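Local coordinates for protein fatty acyl CoA synthetase FADD13 (FATTY-ACYL-CoA SYNTHETASE) (Mycobacterium tuberculosis, PDB 3R44) that belongs to the AMP-binding enzyme family of the ANL clan, with a large N-terminal region and a smaller C-terminal domain, at residues Arg384-Phe387 / Trp391-Thr394; Leu317-Gly322 / Lys374-Arg379; Phe245-Val250 / Arg273-Phe278; Ala267-Met272 / Lys302-Lys307. One frame throughout, in Å; residues are numbered along the deposited sequence. Where two conformers were deposited one is given.

Contact 1 of 4, residues Arg384-Phe387 / Trp391-Thr394; sequences RDAF and WFRT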
loop_
_atom_site.group_PDB
_atom_site.type_symbol
_atom_site.label_atom_id
_atom_site.label_comp_id
_atom_site.label_asym_id
_atom_site.label_seq_id
_atom_site.Cartn_x
_atom_site.Cartn_y
_atom_site.Cartn_z
ATOM N N ARG A 384 3.841 21.433 -1.797
ATOM C CA ARG A 384 4.992 22.085 -2.432
ATOM C C ARG A 384 6.323 21.566 -1.941
ATOM O O ARG A 384 7.243 21.388 -2.711
ATOM C CB ARG A 384 4.947 23.591 -2.159
ATOM C CG ARG A 384 3.849 24.279 -2.899
ATOM C CD ARG A 384 4.083 25.799 -2.964
ATOM N NE ARG A 384 3.443 26.430 -1.814
ATOM C CZ ARG A 384 2.126 26.682 -1.722
ATOM N NH1 ARG A 384 1.291 26.390 -2.733
ATOM N NH2 ARG A 384 1.636 27.232 -0.612
ATOM N N ASP A 385 6.419 21.326 -0.647
ATOM C CA ASP A 385 7.669 20.888 -0.043
ATOM C C ASP A 385 8.060 19.442 -0.434
ATOM O O ASP A 385 9.239 19.094 -0.375
ATOM C CB ASP A 385 7.605 21.074 1.480
ATOM C CG ASP A 385 7.739 22.579 1.907
ATOM O OD1 ASP A 385 8.050 23.466 1.060
ATOM O OD2 ASP A 385 7.512 22.892 3.086
ATOM N N ALA A 386 7.061 18.647 -0.824
ATOM C CA ALA A 386 7.237 17.251 -1.241
ATOM C C ALA A 386 7.753 17.092 -2.667
ATOM O O ALA A 386 8.088 15.992 -3.070
ATOM C CB ALA A 386 5.934 16.493 -1.078
ATOM N N PHE A 387 7.795 18.174 -3.429
ATOM C CA PHE A 387 8.217 18.145 -4.806
ATOM C C PHE A 387 9.439 18.998 -5.072
ATOM O O PHE A 387 9.631 20.059 -4.455
ATOM C CB PHE A 387 7.100 18.629 -5.700
ATOM C CG PHE A 387 6.079 17.639 -5.943
ATOM C CD1 PHE A 387 6.193 16.821 -7.031
ATOM C CD2 PHE A 387 4.982 17.488 -5.095
ATOM C CE1 PHE A 387 5.239 15.867 -7.284
ATOM C CE2 PHE A 387 4.030 16.508 -5.361
ATOM C CZ PHE A 387 4.160 15.733 -6.467
ATOM N N TRP A 391 9.589 16.216 -9.369
ATOM C CA TRP A 391 9.968 14.945 -8.740
ATOM C C TRP A 391 9.424 14.910 -7.319
ATOM O O TRP A 391 9.701 15.812 -6.545
ATOM C CB TRP A 391 11.461 14.806 -8.688
ATOM C CG TRP A 391 12.097 14.637 -10.003
ATOM C CD1 TRP A 391 12.597 15.589 -10.804
ATOM C CD2 TRP A 391 12.375 13.387 -10.629
ATOM N NE1 TRP A 391 13.210 15.009 -11.917
ATOM C CE2 TRP A 391 13.069 13.652 -11.827
ATOM C CE3 TRP A 391 12.101 12.067 -10.281
ATOM C CZ2 TRP A 391 13.460 12.646 -12.709
ATOM C CZ3 TRP A 391 12.509 11.063 -11.150
ATOM C CH2 TRP A 391 13.174 11.368 -12.359
ATOM N N PHE A 392 8.641 13.873 -7.019
ATOM C CA PHE A 392 8.107 13.648 -5.689
ATOM C C PHE A 392 9.195 13.052 -4.784
ATOM O O PHE A 392 9.770 12.034 -5.125
ATOM C CB PHE A 392 6.906 12.699 -5.710
ATOM C CG PHE A 392 6.444 12.337 -4.355
ATOM C CD1 PHE A 392 5.761 13.257 -3.568
ATOM C CD2 PHE A 392 6.692 11.092 -3.833
ATOM C CE1 PHE A 392 5.400 12.946 -2.283
ATOM C CE2 PHE A 392 6.312 10.778 -2.575
ATOM C CZ PHE A 392 5.647 11.688 -1.787
ATOM N N ARG A 393 9.466 13.684 -3.656
ATOM C CA ARG A 393 10.450 13.176 -2.710
ATOM C C ARG A 393 9.833 12.218 -1.699
ATOM O O ARG A 393 8.991 12.602 -0.857
ATOM C CB ARG A 393 11.093 14.336 -1.993
ATOM C CG ARG A 393 11.812 15.268 -2.968
ATOM C CD ARG A 393 12.443 16.512 -2.356
ATOM N NE ARG A 393 13.311 16.220 -1.224
ATOM C CZ ARG A 393 13.954 17.114 -0.484
ATOM N NH1 ARG A 393 13.911 18.402 -0.752
ATOM N NH2 ARG A 393 14.677 16.695 0.533
ATOM N N THR A 394 10.236 10.969 -1.760
ATOM C CA THR A 394 9.587 9.944 -0.961
ATOM C C THR A 394 9.980 9.983 0.519
ATOM O O THR A 394 9.227 9.467 1.343
ATOM C CB THR A 394 9.894 8.506 -1.493
ATOM O OG1 THR A 394 11.309 8.260 -1.349
ATOM C CG2 THR A 394 9.497 8.341 -2.974
#
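Trp391 and Phe387 meet through their backbones, in a short antiparallel beta hairpin whose strand 387-388 forms one edge of a five-stranded sheet. Trp391 O accepts a CA-H...O contact from Phe387 CA at 3.3 Å, while its indole turns from the hairpin partner to Val366 and Lys368 of the adjacent strand 364-369 and Asp347 and Ala349 of the strand beyond it. Phe392 comes next and faces Phe387 as a non-hydrogen-bonded pair with a CA-CA distance of 4.6 Å, both side chains on one face of the sheet. With CG anti to the backbone N (chi1 173°), the Phe392 ring sends its edge toward the face of Phe387. The result is a T-shaped pair, ring centroids 5.7 Å apart and planes at 65°. Phe392 CA lies over a face of the Phe387 ring too, a CH-pi contact of 4.3 Å to the centroid. Farther out on the Phe392 ring, CE1 packs on Ala386 CB at 3.8 Å. Arg393 lays CB and CG beside Ala386 O and carries its NE to a salt bridge with Glu364 on the adjoining strand. Its backbone makes the hydrogen bond of the contact: Arg393 N to Ala386 O, 2.8 Å and almost straight at 178°.

Contact 2 of 4, residues Leu317-Gly322 / Lys374-Arg379; sequences LTESCG and KEYWNR
Glu319 and Tyr376 reach each other with the ends of long side chains, from backbones whose nearest CA atoms, those of Glu319 and Lys374, are 8.8 Å apart. Carboxylate and phenol ring stand nearly at right angles, their planes 81° apart, with Glu319 OE2 at the ring edge and in the ring plane. Tyr376 OH donates to Glu319 OE2 at 2.7 Å, meeting the anti lone pair, the one directed away from the other oxygen. The bend at chi2 of Glu319 (96°) turns the carboxylate to the hydroxyl, putting OE2 3.5 Å from Tyr376 CE1; Glu319 CG itself lies 3.5 Å from Tyr376 OH. Both residues are buried, and a cation-pi contact with Lys186 further holds the tyrosine ring. Thr318 and Glu319 form a short 3-10 segment and probably correspond to the Thr-Glu pair of the YGxTE motif of adenylate-forming enzymes, in a variant with alanine in place of the glycine. Their loop joins strands 310-316 and 324-327 of the large mixed sheet. Tyr376 sits on a short, weakly bonded edge strand of a three-stranded sheet, beside strand 186-191, and starts a type II turn into helix 380-385, while Phe392 of strand 391-394 packs against both side chains.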
loop_
_atom_site.group_PDB
_atom_site.type_symbol
_atom_site.label_atom_id
_atom_site.label_comp_id
_atom_site.label_asym_id
_atom_site.label_seq_id
_atom_site.Cartn_x
_atom_site.Cartn_y
_atom_site.Cartn_z
ATOM N N LEU A 317 4.097 3.656 -2.887
ATOM C CA LEU A 317 3.701 4.419 -1.719
ATOM C C LEU A 317 2.264 4.737 -1.960
ATOM O O LEU A 317 1.831 4.746 -3.100
ATOM C CB LEU A 317 4.465 5.740 -1.639
ATOM C CG LEU A 317 5.969 5.750 -1.475
ATOM C CD1 LEU A 317 6.370 7.190 -1.062
ATOM C CD2 LEU A 317 6.361 4.752 -0.388
ATOM N N THR A 318 1.547 5.141 -0.940
ATOM C CA THR A 318 0.259 5.797 -1.153
ATOM C C THR A 318 0.293 6.959 -2.153
ATOM O O THR A 318 -0.560 7.029 -3.034
ATOM C CB THR A 318 -0.360 6.195 0.210
ATOM O OG1 THR A 318 -0.405 5.005 1.020
ATOM C CG2 THR A 318 -1.770 6.732 0.046
ATOM N N GLU A 319 1.311 7.806 -2.048
ATOM C CA GLU A 319 1.503 8.972 -2.913
ATOM C C GLU A 319 1.714 8.614 -4.381
ATOM O O GLU A 319 1.531 9.451 -5.247
ATOM C CB GLU A 319 2.674 9.797 -2.405
ATOM C CG GLU A 319 2.353 10.540 -1.105
ATOM C CD GLU A 319 2.810 9.794 0.164
ATOM O OE1 GLU A 319 2.803 8.511 0.196
ATOM O OE2 GLU A 319 3.080 10.513 1.173
ATOM N N SER A 320 2.161 7.392 -4.649
ATOM C CA SER A 320 2.357 6.919 -6.036
ATOM C C SER A 320 1.268 5.992 -6.538
ATOM O O SER A 320 1.404 5.334 -7.566
ATOM C CB SER A 320 3.725 6.287 -6.173
ATOM O OG SER A 320 3.732 5.045 -5.549
ATOM N N CYS A 321 0.150 5.974 -5.820
ATOM C CA CYS A 321 -1.030 5.178 -6.166
ATOM C C CYS A 321 -0.738 3.726 -6.339
ATOM O O CYS A 321 -1.336 3.074 -7.211
ATOM C CB CYS A 321 -1.676 5.665 -7.461
ATOM S SG CYS A 321 -3.436 5.489 -7.525
ATOM N N GLY A 322 0.241 3.254 -5.592
ATOM C CA GLY A 322 0.647 1.870 -5.706
ATOM C C GLY A 322 1.545 1.530 -6.876
ATOM O O GLY A 322 1.779 0.359 -7.128
ATOM N N LYS A 374 -2.071 14.358 -6.616
ATOM C CA LYS A 374 -2.291 15.745 -6.973
ATOM C C LYS A 374 -1.773 16.681 -5.876
ATOM O O LYS A 374 -1.142 17.728 -6.151
ATOM C CB LYS A 374 -3.781 16.018 -7.203
ATOM C CG LYS A 374 -4.081 17.520 -7.365
ATOM C CD LYS A 374 -5.576 17.851 -7.285
ATOM C CE LYS A 374 -6.271 17.579 -8.562
ATOM N NZ LYS A 374 -7.689 18.102 -8.544
ATOM N N GLU A 375 -2.079 16.328 -4.638
ATOM C CA GLU A 375 -1.741 17.158 -3.496
ATOM C C GLU A 375 -2.022 16.366 -2.218
ATOM O O GLU A 375 -2.711 15.342 -2.257
ATOM C CB GLU A 375 -2.612 18.396 -3.508
ATOM C CG GLU A 375 -4.076 18.098 -3.194
ATOM C CD GLU A 375 -5.038 19.212 -3.598
ATOM O OE1 GLU A 375 -4.683 20.073 -4.422
ATOM O OE2 GLU A 375 -6.182 19.177 -3.091
ATOM N N TYR A 376 -1.501 16.843 -1.101
ATOM C CA TYR A 376 -2.023 16.416 0.188
ATOM C C TYR A 376 -3.223 17.291 0.519
ATOM O O TYR A 376 -3.182 18.508 0.335
ATOM C CB TYR A 376 -0.955 16.550 1.260
ATOM C CG TYR A 376 0.225 15.648 1.136
ATOM C CD1 TYR A 376 0.089 14.260 1.311
ATOM C CD2 TYR A 376 1.514 16.173 0.874
ATOM C CE1 TYR A 376 1.176 13.445 1.220
ATOM C CE2 TYR A 376 2.601 15.352 0.799
ATOM C CZ TYR A 376 2.430 14.004 0.972
ATOM O OH TYR A 376 3.496 13.166 0.888
ATOM N N TRP A 377 -4.311 16.658 0.939
ATOM C CA TRP A 377 -5.564 17.331 1.107
ATOM C C TRP A 377 -5.487 18.505 2.093
ATOM O O TRP A 377 -5.078 18.312 3.239
ATOM C CB TRP A 377 -6.603 16.313 1.572
ATOM C CG TRP A 377 -7.985 16.871 1.800
ATOM C CD1 TRP A 377 -8.575 17.029 2.992
ATOM C CD2 TRP A 377 -8.976 17.248 0.820
ATOM N NE1 TRP A 377 -9.819 17.542 2.852
ATOM C CE2 TRP A 377 -10.115 17.644 1.523
ATOM C CE3 TRP A 377 -9.004 17.283 -0.571
ATOM C CZ2 TRP A 377 -11.257 18.155 0.886
ATOM C CZ3 TRP A 377 -10.145 17.747 -1.215
ATOM C CH2 TRP A 377 -11.254 18.157 -0.505
ATOM N N ASN A 378 -5.881 19.694 1.626
ATOM C CA ASN A 378 -5.841 20.944 2.420
ATOM C C ASN A 378 -4.502 21.212 3.078
ATOM O O ASN A 378 -4.434 21.883 4.115
ATOM C CB ASN A 378 -6.985 20.945 3.424
ATOM C CG ASN A 378 -8.311 20.987 2.743
ATOM O OD1 ASN A 378 -8.381 21.312 1.571
ATOM N ND2 ASN A 378 -9.351 20.630 3.441
ATOM N N ARG A 379 -3.440 20.705 2.449
ATOM C CA ARG A 379 -2.060 20.932 2.860
ATOM C C ARG A 379 -1.158 21.409 1.722
ATOM O O ARG A 379 -0.250 20.671 1.315
ATOM C CB ARG A 379 -1.489 19.702 3.565
ATOM C CG ARG A 379 -2.250 19.406 4.852
ATOM C CD ARG A 379 -1.676 18.254 5.627
ATOM N NE ARG A 379 -2.184 18.269 7.019
ATOM C CZ ARG A 379 -3.125 17.460 7.501
ATOM N NH1 ARG A 379 -3.626 16.504 6.759
ATOM N NH2 ARG A 379 -3.562 17.588 8.742
#

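Contact 3 of 4, residues Phe245-Val250 / Arg273-Phe278; sequences FDATKV and RQVPEF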
loop_
_atom_site.group_PDB
_atom_site.type_symbol
_atom_site.label_atom_id
_atom_site.label_comp_id
_atom_site.label_asym_id
_atom_site.label_seq_id
_atom_site.Cartn_x
_atom_site.Cartn_y
_atom_site.Cartn_z
ATOM N N PHE A 245 -8.621 -13.412 4.580
ATOM C CA PHE A 245 -7.576 -14.369 4.206
ATOM C C PHE A 245 -7.550 -15.533 5.192
ATOM O O PHE A 245 -7.562 -15.304 6.403
ATOM C CB PHE A 245 -6.188 -13.724 4.120
ATOM C CG PHE A 245 -5.077 -14.728 3.877
ATOM C CD1 PHE A 245 -4.950 -15.343 2.638
ATOM C CD2 PHE A 245 -4.204 -15.095 4.900
ATOM C CE1 PHE A 245 -3.962 -16.283 2.414
ATOM C CE2 PHE A 245 -3.189 -16.013 4.665
ATOM C CZ PHE A 245 -3.092 -16.616 3.409
ATOM N N ASP A 246 -7.565 -16.763 4.669
ATOM C CA ASP A 246 -7.389 -17.966 5.457
ATOM C C ASP A 246 -6.452 -18.881 4.704
ATOM O O ASP A 246 -6.812 -19.404 3.645
ATOM C CB ASP A 246 -8.728 -18.690 5.637
ATOM C CG ASP A 246 -8.643 -19.842 6.593
ATOM O OD1 ASP A 246 -7.536 -20.379 6.815
ATOM O OD2 ASP A 246 -9.698 -20.227 7.159
ATOM N N ALA A 247 -5.269 -19.090 5.233
ATOM C CA ALA A 247 -4.254 -19.857 4.491
ATOM C C ALA A 247 -4.669 -21.304 4.266
ATOM O O ALA A 247 -4.236 -21.950 3.304
ATOM C CB ALA A 247 -2.857 -19.802 5.219
ATOM N N THR A 248 -5.497 -21.820 5.161
ATOM C CA THR A 248 -6.002 -23.178 5.010
ATOM C C THR A 248 -7.107 -23.346 3.979
ATOM O O THR A 248 -7.528 -24.462 3.746
ATOM C CB THR A 248 -6.494 -23.769 6.348
ATOM O OG1 THR A 248 -7.675 -23.075 6.787
ATOM C CG2 THR A 248 -5.343 -23.692 7.388
ATOM N N LYS A 249 -7.618 -22.242 3.428
ATOM C CA LYS A 249 -8.701 -22.254 2.447
ATOM C C LYS A 249 -8.271 -21.682 1.101
ATOM O O LYS A 249 -8.983 -21.860 0.084
ATOM C CB LYS A 249 -9.910 -21.446 2.946
ATOM C CG LYS A 249 -10.535 -21.980 4.222
ATOM C CD LYS A 249 -12.046 -21.717 4.249
ATOM C CE LYS A 249 -12.681 -22.302 5.517
ATOM N NZ LYS A 249 -12.758 -21.160 6.515
ATOM N N VAL A 250 -7.128 -21.006 1.047
ATOM C CA VAL A 250 -6.776 -20.240 -0.166
ATOM C C VAL A 250 -6.390 -21.091 -1.378
ATOM O O VAL A 250 -6.758 -20.766 -2.506
ATOM C CB VAL A 250 -5.729 -19.155 0.147
ATOM C CG1 VAL A 250 -4.450 -19.759 0.581
ATOM C CG2 VAL A 250 -5.531 -18.141 -1.041
ATOM N N ARG A 273 2.838 -21.711 2.171
ATOM C CA ARG A 273 3.813 -22.771 1.956
ATOM C C ARG A 273 3.722 -23.833 3.057
ATOM O O ARG A 273 4.147 -24.976 2.858
ATOM C CB ARG A 273 5.214 -22.163 1.878
ATOM C CG ARG A 273 6.280 -23.130 1.518
ATOM C CD ARG A 273 7.266 -23.291 2.625
ATOM N NE ARG A 273 8.299 -24.279 2.317
ATOM C CZ ARG A 273 8.086 -25.572 2.132
ATOM N NH1 ARG A 273 6.860 -26.071 2.165
ATOM N NH2 ARG A 273 9.120 -26.362 1.870
ATOM N N GLN A 274 3.179 -23.467 4.219
ATOM C CA GLN A 274 3.144 -24.407 5.348
ATOM C C GLN A 274 1.903 -25.296 5.433
ATOM O O GLN A 274 1.959 -26.380 6.073
ATOM C CB GLN A 274 3.357 -23.675 6.673
ATOM C CG GLN A 274 4.383 -22.576 6.638
ATOM C CD GLN A 274 5.750 -23.091 6.257
ATOM O OE1 GLN A 274 6.043 -24.299 6.386
ATOM N NE2 GLN A 274 6.604 -22.196 5.824
ATOM N N VAL A 275 0.820 -24.901 4.779
ATOM C CA VAL A 275 -0.451 -25.668 4.862
ATOM C C VAL A 275 -0.388 -26.944 4.002
ATOM O O VAL A 275 0.364 -26.965 3.003
ATOM C CB VAL A 275 -1.619 -24.789 4.514
ATOM C CG1 VAL A 275 -1.671 -23.674 5.572
ATOM C CG2 VAL A 275 -1.497 -24.195 3.124
ATOM N N PRO A 276 -1.144 -27.993 4.388
ATOM C CA PRO A 276 -1.140 -29.309 3.712
ATOM C C PRO A 276 -1.437 -29.147 2.227
ATOM O O PRO A 276 -0.900 -29.894 1.396
ATOM C CB PRO A 276 -2.307 -30.037 4.389
ATOM C CG PRO A 276 -2.265 -29.548 5.786
ATOM C CD PRO A 276 -1.894 -28.065 5.654
ATOM N N GLU A 277 -2.266 -28.154 1.891
ATOM C CA GLU A 277 -2.615 -27.947 0.493
ATOM C C GLU A 277 -1.445 -27.588 -0.438
ATOM O O GLU A 277 -1.572 -27.785 -1.643
ATOM C CB GLU A 277 -3.758 -26.949 0.329
ATOM C CG GLU A 277 -5.085 -27.458 0.904
ATOM C CD GLU A 277 -5.163 -27.405 2.468
ATOM O OE1 GLU A 277 -4.313 -26.747 3.195
ATOM O OE2 GLU A 277 -6.095 -28.087 2.984
ATOM N N PHE A 278 -0.370 -27.013 0.087
ATOM C CA PHE A 278 0.781 -26.621 -0.746
ATOM C C PHE A 278 1.419 -27.829 -1.428
ATOM O O PHE A 278 1.732 -27.778 -2.617
ATOM C CB PHE A 278 1.825 -25.938 0.110
ATOM C CG PHE A 278 3.013 -25.437 -0.656
ATOM C CD1 PHE A 278 2.929 -24.324 -1.417
ATOM C CD2 PHE A 278 4.220 -26.102 -0.610
ATOM C CE1 PHE A 278 4.053 -23.844 -2.103
ATOM C CE2 PHE A 278 5.320 -25.660 -1.320
ATOM C CZ PHE A 278 5.244 -24.562 -2.072
HETATM O O HOH W 1 -4.912 -23.763 1.507
#
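Thr248, which touches Val275 across the contact, grips Asp246 OD1 twice: Thr248 OG1 donates at 2.7 Å and Thr248 N at 3.0 Å, both from the same face of the carboxylate. With chi1 at 68°, the threonine hydroxyl sits between its own backbone N and carbonyl carbon, close enough to share that oxygen. Asp246 is thus the N-cap of helix 247-256, and its second oxygen, OD2, forms a salt bridge with Lys249 NZ at 3.3 Å. Opposite this capped end stands Val275, in the break between helices 266-274 and 276-280. Its two methyls split the work. Val275 CG2 rests 3.5 Å from Ala247 O, whereas Val275 CG1 lies 4.1 Å from both Ala247 CB and Thr248 CG2, the valine and threonine side chains crossing at about a right angle. Glu277, bent at chi2, swings its carboxylate toward the same turn; Trp251, one turn on in helix 247-256, touches both Val275 and Glu277. The position of Glu277 in the first turn of helix 276-280 would probably favour its charged form. A water donates to Ala247 O at 2.6 Å and, weakly, to Glu277 OE1 at 3.5 Å. The firm polar bonds are local to the cap, and the two segments are joined by methyl contacts and one lopsided water bridge.

Contact 4 of 4, residues Ala267-Met272 / Lys302-Lys307; sequences AILNFM and KIYAAK
Tyr304 extends from helix 298-306 and donates its hydroxyl to the backbone of helix 266-274: Tyr304 OH to Leu269 O is 2.6 Å. The hydroxyl comes in the carbonyl plane, on a lone pair, at a C=O...donor angle of 127°, well to the side of the C=O direction. Seen from the ring, Leu269 O lies at the edge and near its plane, 3.4 Å from Tyr304 CE1. Apolar atoms close around this bond. Leu269 CB packs on Tyr304 CE1 at 4.1 Å, and Met272 CB, one helical turn further, comes within 3.3 Å of Tyr304 OH. The nearest CA atoms, those of Leu269 and Tyr304, are 9.0 Å apart, so the aromatic side chain spans most of the gap between the helices, and its buried hydroxyl is satisfied by a main-chain oxygen. In the next shell, Phe278 makes an edge-to-face pair with the tyrosine ring, and Trp251 touches the Tyr304 side chain while giving its NE1 to Met272 O. Leu269 presses on Phe289 and Thr291 of strand 288-291, and Met272 touches Phe289 as well as Val250 and Ile254 of helix 247-256. Helix 266-274 belongs to the connection from strand 261-264 to strand 288-291, and helix 298-306 to that from 288-291 to 310-316. These strands are parallel neighbours, so the contact joins the helices of two successive beta-alpha-beta crossovers on the large mixed sheet of the AMP-binding fold.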
loop_
_atom_site.group_PDB
_atom_site.type_symbol
_atom_site.label_atom_id
_atom_site.label_comp_id
_atom_site.label_asym_id
_atom_site.label_seq_id
_atom_site.Cartn_x
_atom_site.Cartn_y
_atom_site.Cartn_z
ATOM N N ALA A 267 4.427 -12.576 4.312
ATOM C CA ALA A 267 3.850 -13.438 5.387
ATOM C C ALA A 267 2.854 -14.432 4.811
ATOM O O ALA A 267 2.819 -15.597 5.227
ATOM C CB ALA A 267 3.154 -12.606 6.530
ATOM N N ILE A 268 2.001 -13.948 3.916
ATOM C CA ILE A 268 0.933 -14.745 3.285
ATOM C C ILE A 268 1.552 -15.878 2.516
ATOM O O ILE A 268 1.109 -16.995 2.650
ATOM C CB ILE A 268 0.000 -13.898 2.335
ATOM C CG1 ILE A 268 -1.062 -13.196 3.132
ATOM C CG2 ILE A 268 -0.716 -14.763 1.207
ATOM C CD1 ILE A 268 -1.921 -12.210 2.278
ATOM N N LEU A 269 2.580 -15.581 1.707
ATOM C CA LEU A 269 3.191 -16.594 0.924
ATOM C C LEU A 269 3.928 -17.618 1.800
ATOM O O LEU A 269 3.983 -18.791 1.458
ATOM C CB LEU A 269 4.179 -16.002 -0.057
ATOM C CG LEU A 269 3.511 -15.165 -1.184
ATOM C CD1 LEU A 269 4.489 -15.032 -2.282
ATOM C CD2 LEU A 269 2.215 -15.832 -1.698
ATOM N N ASN A 270 4.498 -17.157 2.907
ATOM C CA ASN A 270 5.095 -18.055 3.857
ATOM C C ASN A 270 4.048 -18.971 4.493
ATOM O O ASN A 270 4.235 -20.217 4.552
ATOM C CB ASN A 270 5.813 -17.247 4.923
ATOM C CG ASN A 270 6.673 -18.097 5.784
ATOM O OD1 ASN A 270 6.639 -17.982 7.038
ATOM N ND2 ASN A 270 7.446 -18.991 5.154
ATOM N N PHE A 271 2.924 -18.423 4.956
ATOM C CA PHE A 271 1.915 -19.313 5.519
ATOM C C PHE A 271 1.373 -20.310 4.528
ATOM O O PHE A 271 1.143 -21.477 4.881
ATOM C CB PHE A 271 0.787 -18.516 6.170
ATOM C CG PHE A 271 1.258 -17.693 7.331
ATOM C CD1 PHE A 271 2.110 -18.252 8.282
ATOM C CD2 PHE A 271 0.827 -16.383 7.501
ATOM C CE1 PHE A 271 2.531 -17.505 9.387
ATOM C CE2 PHE A 271 1.276 -15.635 8.604
ATOM C CZ PHE A 271 2.102 -16.184 9.519
ATOM N N MET A 272 1.226 -19.876 3.281
ATOM C CA MET A 272 0.647 -20.676 2.215
ATOM C C MET A 272 1.554 -21.866 1.868
ATOM O O MET A 272 1.084 -22.910 1.366
ATOM C CB MET A 272 0.369 -19.809 0.984
ATOM C CG MET A 272 -0.884 -18.991 1.209
ATOM S SD MET A 272 -1.217 -17.909 -0.159
ATOM C CE MET A 272 -1.417 -18.898 -1.575
ATOM N N LYS A 302 12.431 -19.848 -4.188
ATOM C CA LYS A 302 12.808 -21.113 -4.789
ATOM C C LYS A 302 11.788 -22.222 -4.646
ATOM O O LYS A 302 11.613 -23.026 -5.561
ATOM C CB LYS A 302 14.164 -21.573 -4.253
ATOM C CG LYS A 302 15.336 -20.673 -4.715
ATOM C CD LYS A 302 16.655 -21.195 -4.084
ATOM C CE LYS A 302 17.764 -21.282 -5.069
ATOM N NZ LYS A 302 18.944 -21.925 -4.442
ATOM N N ILE A 303 11.117 -22.305 -3.512
ATOM C CA ILE A 303 10.169 -23.384 -3.330
ATOM C C ILE A 303 8.917 -23.152 -4.184
ATOM O O ILE A 303 8.400 -24.090 -4.797
ATOM C CB ILE A 303 9.867 -23.639 -1.856
ATOM C CG1 ILE A 303 9.076 -24.943 -1.721
ATOM C CG2 ILE A 303 9.184 -22.487 -1.242
ATOM C CD1 ILE A 303 9.872 -26.125 -1.985
ATOM N N TYR A 304 8.503 -21.888 -4.312
ATOM C CA TYR A 304 7.454 -21.552 -5.226
ATOM C C TYR A 304 7.867 -21.816 -6.658
ATOM O O TYR A 304 7.090 -22.420 -7.427
ATOM C CB TYR A 304 6.933 -20.097 -5.005
ATOM C CG TYR A 304 5.897 -20.018 -3.876
ATOM C CD1 TYR A 304 6.256 -19.652 -2.604
ATOM C CD2 TYR A 304 4.555 -20.296 -4.098
ATOM C CE1 TYR A 304 5.337 -19.604 -1.581
ATOM C CE2 TYR A 304 3.613 -20.237 -3.072
ATOM C CZ TYR A 304 4.017 -19.888 -1.803
ATOM O OH TYR A 304 3.087 -19.838 -0.803
ATOM N N ALA A 305 9.110 -21.483 -7.016
ATOM C CA ALA A 305 9.593 -21.787 -8.360
ATOM C C ALA A 305 9.584 -23.299 -8.681
ATOM O O ALA A 305 9.338 -23.686 -9.806
ATOM C CB ALA A 305 10.951 -21.183 -8.585
ATOM N N ALA A 306 9.868 -24.147 -7.704
ATOM C CA ALA A 306 9.724 -25.609 -7.887
ATOM C C ALA A 306 8.278 -26.079 -8.162
ATOM O O ALA A 306 8.086 -27.191 -8.723
ATOM C CB ALA A 306 10.265 -26.345 -6.668
ATOM N N LYS A 307 7.303 -25.291 -7.722
ATOM C CA LYS A 307 5.864 -25.513 -7.962
ATOM C C LYS A 307 5.423 -24.770 -9.241
ATOM O O LYS A 307 4.227 -24.675 -9.516
ATOM C CB LYS A 307 5.033 -25.077 -6.747
ATOM C CG LYS A 307 3.563 -25.579 -6.638
ATOM C CD LYS A 307 2.893 -25.218 -5.228
ATOM C CE LYS A 307 1.314 -25.135 -5.236
ATOM N NZ LYS A 307 0.689 -26.528 -5.296
#

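How the contacts relate
Along the chain, contacts 3 and 4 come first, with alternating segments, followed by contact 2 and then contact 1. Contacts 3 and 4 share helix 266-274, have centres about 10 Å apart, and are tied by a probable hydrogen bond from Lys307 NZ to Phe278 O. Contacts 1 and 2 also have centres about 10 Å apart and touch through Phe392 and Leu317; strand 375-376 leads into helix 380-385. The two pairs lie on opposite sides of the chain's centre, contacts 2 and 4 with centres about 33 Å apart. One pair thus knits helices on the large mixed sheet, the other joins that sheet's loop to two smaller antiparallel sheets.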